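NAD-dependent dehydrogenase (PDB 4Z0P) catalyses the NADPH-dependent reduction of glyoxylate and hydroxypyruvate, as a two-subunit member of the D-2-hydroxyacid dehydrogenase family. Local coordinates at residues T98-M103 against G152-R157. Numbering follows the deposited sequence.
Sequences TLTTRM and GQDAAR. With NDP (NADPH dihydro-nicotinamide-adenine-dinucleotide phosphate), chain H.
Thr-100 and Asp-154 meet because each turns a branch away from its own backbone N: on Thr-100 it is the methyl CG2, and on Asp-154 the carboxylate carbon CG, with chi1 at -167°. CG2 of Thr-100 packs 3.3 Å from CB of Asp-154 and 3.4 Å from its CG, a snug touch where the backbones of these two segments come closest, the CA atoms of Thr-100 and Asp-154 being 7.0 Å apart. Threonine suits this place because its two branches divide the work: the methyl meets Asp-154, while OG1 is hydrogen-bonded to the backbone O of Asp-96, just before helix 97-115 begins. The Thr-100 side chain also touches Val-150 and Leu-151. Aspartate is short enough to fit beside that methyl and still use both oxygens. OD1 receives NH2 of Arg-157 at 3.1 Å through its anti lone pair, in a bent bond of 142°; OD2 is hydrogen-bonded to OG of Ser-104 from helix 97-115 and pairs with Lys-158. With an alanine in this position, Arg-157 and Lys-158 are likely to lose their counter-charge, Ser-104 its main partner, and the methyl the carboxylate carbon beside it. One turn along, flexible Met-103 bends at chi2 and chi3, which brings CE to 3.5 Å from C3N of the NADPH nicotinamide. Gly-152 belongs to a GxGxxG pattern consistent with the Rossmann fold, whose helix 150-161 gives the amides of Val-150 and Leu-151 to the cofactor. Between the two segments a methyl packs against an aspartate by van der Waals contact; the carboxylate, balanced by two basic residues and hydrogen-bonded to a serine, is likely to stay ionised.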
loop_
_atom_site.group_PDB
_atom_site.type_symbol
_atom_site.label_atom_id
_atom_site.label_comp_id
_atom_site.label_asym_id
_atom_site.label_seq_id
_atom_site.Cartn_x
_atom_site.Cartn_y
_atom_site.Cartn_z
ATOM N N THR A 98 17.616 -3.261 3.146
ATOM C CA THR A 98 17.051 -2.998 1.802
ATOM C C THR A 98 16.107 -4.113 1.358
ATOM O O THR A 98 15.027 -3.856 0.797
ATOM C CB THR A 98 18.148 -2.836 0.708
ATOM O OG1 THR A 98 18.931 -4.045 0.610
ATOM C CG2 THR A 98 19.014 -1.617 1.001
ATOM N N LEU A 99 16.475 -5.360 1.658
ATOM C CA LEU A 99 15.622 -6.486 1.257
ATOM C C LEU A 99 14.327 -6.502 2.071
ATOM O O LEU A 99 13.207 -6.632 1.545
ATOM C CB LEU A 99 16.399 -7.806 1.413
ATOM C CG LEU A 99 15.750 -9.024 0.764
ATOM C CD1 LEU A 99 15.783 -8.965 -0.738
ATOM C CD2 LEU A 99 16.529 -10.262 1.213
ATOM N N THR A 100 14.473 -6.307 3.374
ATOM C CA THR A 100 13.334 -6.313 4.270
ATOM C C THR A 100 12.338 -5.228 3.935
ATOM O O THR A 100 11.119 -5.475 3.906
ATOM C CB THR A 100 13.818 -6.151 5.717
ATOM O OG1 THR A 100 14.783 -7.176 5.991
ATOM C CG2 THR A 100 12.682 -6.280 6.692
ATOM N N THR A 101 12.842 -4.020 3.702
ATOM C CA THR A 101 11.944 -2.889 3.447
ATOM C C THR A 101 11.176 -3.083 2.135
ATOM O O THR A 101 9.995 -2.733 2.036
ATOM C CB THR A 101 12.675 -1.537 3.556
ATOM O OG1 THR A 101 11.727 -0.520 3.865
ATOM C CG2 THR A 101 13.459 -1.163 2.306
ATOM N N ARG A 102 11.833 -3.698 1.164
ATOM C CA ARG A 102 11.219 -3.992 -0.138
ATOM C C ARG A 102 10.103 -5.029 -0.018
ATOM O O ARG A 102 9.014 -4.866 -0.610
ATOM C CB ARG A 102 12.284 -4.415 -1.132
ATOM C CG ARG A 102 13.188 -3.303 -1.624
ATOM C CD ARG A 102 14.423 -3.857 -2.313
ATOM N NE ARG A 102 15.264 -2.792 -2.879
ATOM C CZ ARG A 102 15.136 -2.285 -4.112
ATOM N NH1 ARG A 102 14.253 -2.785 -4.959
ATOM N NH2 ARG A 102 15.946 -1.302 -4.510
ATOM N N MET A 103 10.350 -6.096 0.748
ATOM C CA MET A 103 9.302 -7.096 0.957
ATOM C C MET A 103 8.080 -6.460 1.618
ATOM O O MET A 103 6.940 -6.710 1.201
ATOM C CB MET A 103 9.793 -8.276 1.778
ATOM C CG MET A 103 8.737 -9.340 2.008
ATOM S SD MET A 103 8.060 -10.042 0.489
ATOM C CE MET A 103 9.308 -11.271 0.091
ATOM N N GLY A 152 8.768 -11.687 7.838
ATOM C CA GLY A 152 7.464 -11.748 8.491
ATOM C C GLY A 152 7.290 -10.743 9.615
ATOM O O GLY A 152 6.242 -10.086 9.729
ATOM N N GLN A 153 8.323 -10.584 10.432
ATOM C CA GLN A 153 8.210 -9.623 11.546
ATOM C C GLN A 153 8.085 -8.173 11.073
ATOM O O GLN A 153 7.275 -7.401 11.599
ATOM C CB GLN A 153 9.343 -9.753 12.535
ATOM C CG GLN A 153 9.308 -11.093 13.238
ATOM C CD GLN A 153 10.396 -11.209 14.268
ATOM O OE1 GLN A 153 10.721 -10.234 14.928
ATOM N NE2 GLN A 153 10.961 -12.397 14.413
ATOM N N ASP A 154 8.894 -7.789 10.098
ATOM C CA ASP A 154 8.849 -6.429 9.601
ATOM C C ASP A 154 7.506 -6.147 8.948
ATOM O O ASP A 154 6.923 -5.081 9.179
ATOM C CB ASP A 154 9.997 -6.142 8.617
ATOM C CG ASP A 154 10.144 -4.668 8.328
ATOM O OD1 ASP A 154 10.552 -3.974 9.268
ATOM O OD2 ASP A 154 9.873 -4.190 7.193
ATOM N N ALA A 155 7.013 -7.082 8.126
ATOM C CA ALA A 155 5.719 -6.913 7.483
ATOM C C ALA A 155 4.610 -6.817 8.537
ATOM O O ALA A 155 3.723 -5.959 8.424
ATOM C CB ALA A 155 5.441 -8.037 6.498
ATOM N N ALA A 156 4.656 -7.673 9.557
ATOM C CA ALA A 156 3.621 -7.637 10.618
ATOM C C ALA A 156 3.567 -6.263 11.293
ATOM O O ALA A 156 2.485 -5.708 11.499
ATOM C CB ALA A 156 3.892 -8.708 11.665
ATOM N N ARG A 157 4.738 -5.727 11.656
ATOM C CA ARG A 157 4.782 -4.446 12.371
ATOM C C ARG A 157 4.227 -3.334 11.491
ATOM O O ARG A 157 3.446 -2.482 11.949
ATOM C CB ARG A 157 6.196 -4.104 12.821
ATOM C CG ARG A 157 6.777 -4.988 13.915
ATOM C CD ARG A 157 8.179 -4.511 14.335
ATOM N NE ARG A 157 9.182 -4.510 13.233
ATOM C CZ ARG A 157 10.115 -5.451 13.002
ATOM N NH1 ARG A 157 10.228 -6.516 13.782
ATOM N NH2 ARG A 157 10.962 -5.332 11.970
HETATM P PA NDP H . 13.788 -16.314 8.215
HETATM O O1A NDP H . 14.686 -17.537 8.316
HETATM O O2A NDP H . 14.200 -15.093 8.967
HETATM O O5B NDP H . 12.360 -16.771 8.725
HETATM C C5B NDP H . 11.753 -17.999 8.383
HETATM C C4B NDP H . 10.536 -18.175 9.250
HETATM O O4B NDP H . 9.848 -19.329 8.775
HETATM C C3B NDP H . 10.847 -18.428 10.724
HETATM O O3B NDP H . 9.842 -17.779 11.495
HETATM C C2B NDP H . 10.727 -19.932 10.845
HETATM O O2B NDP H . 10.364 -20.403 12.128
HETATM C C1B NDP H . 9.596 -20.178 9.881
HETATM N N9A NDP H . 9.570 -21.597 9.486
HETATM C C8A NDP H . 10.448 -22.309 8.754
HETATM N N7A NDP H . 10.106 -23.568 8.594
HETATM C C5A NDP H . 8.924 -23.674 9.271
HETATM C C6A NDP H . 8.048 -24.752 9.509
HETATM N N6A NDP H . 8.266 -25.993 9.016
HETATM N N1A NDP H . 6.926 -24.523 10.247
HETATM C C2A NDP H . 6.711 -23.291 10.732
HETATM N N3A NDP H . 7.472 -22.203 10.581
HETATM C C4A NDP H . 8.569 -22.462 9.822
HETATM O O3 NDP H . 13.627 -16.071 6.626
HETATM P PN NDP H . 13.267 -14.617 6.001
HETATM O O1N NDP H . 12.116 -14.012 6.732
HETATM O O2N NDP H . 14.505 -13.816 5.811
HETATM O O5D NDP H . 12.862 -15.106 4.541
HETATM C C5D NDP H . 11.739 -15.949 4.381
HETATM C C4D NDP H . 11.663 -16.480 2.957
HETATM O O4D NDP H . 11.186 -15.465 2.070
HETATM C C3D NDP H . 12.977 -16.898 2.311
HETATM O O3D NDP H . 13.372 -18.211 2.759
HETATM C C2D NDP H . 12.713 -16.861 0.820
HETATM O O2D NDP H . 12.250 -18.143 0.357
HETATM C C1D NDP H . 11.544 -15.844 0.750
HETATM N N1N NDP H . 11.882 -14.643 -0.016
HETATM C C2N NDP H . 11.204 -14.329 -1.187
HETATM C C3N NDP H . 11.489 -13.206 -1.904
HETATM C C7N NDP H . 10.677 -12.758 -3.083
HETATM O O7N NDP H . 11.168 -11.891 -3.832
HETATM N N7N NDP H . 9.497 -13.292 -3.314
HETATM C C4N NDP H . 12.596 -12.324 -1.459
HETATM C C5N NDP H . 13.279 -12.746 -0.211
HETATM C C6N NDP H . 12.913 -13.821 0.462
HETATM P P2B NDP H . 11.419 -20.403 13.345
HETATM O O1X NDP H . 11.553 -18.947 13.709
HETATM O O2X NDP H . 10.680 -21.217 14.392
HETATM O O3X NDP H . 12.666 -21.026 12.839
#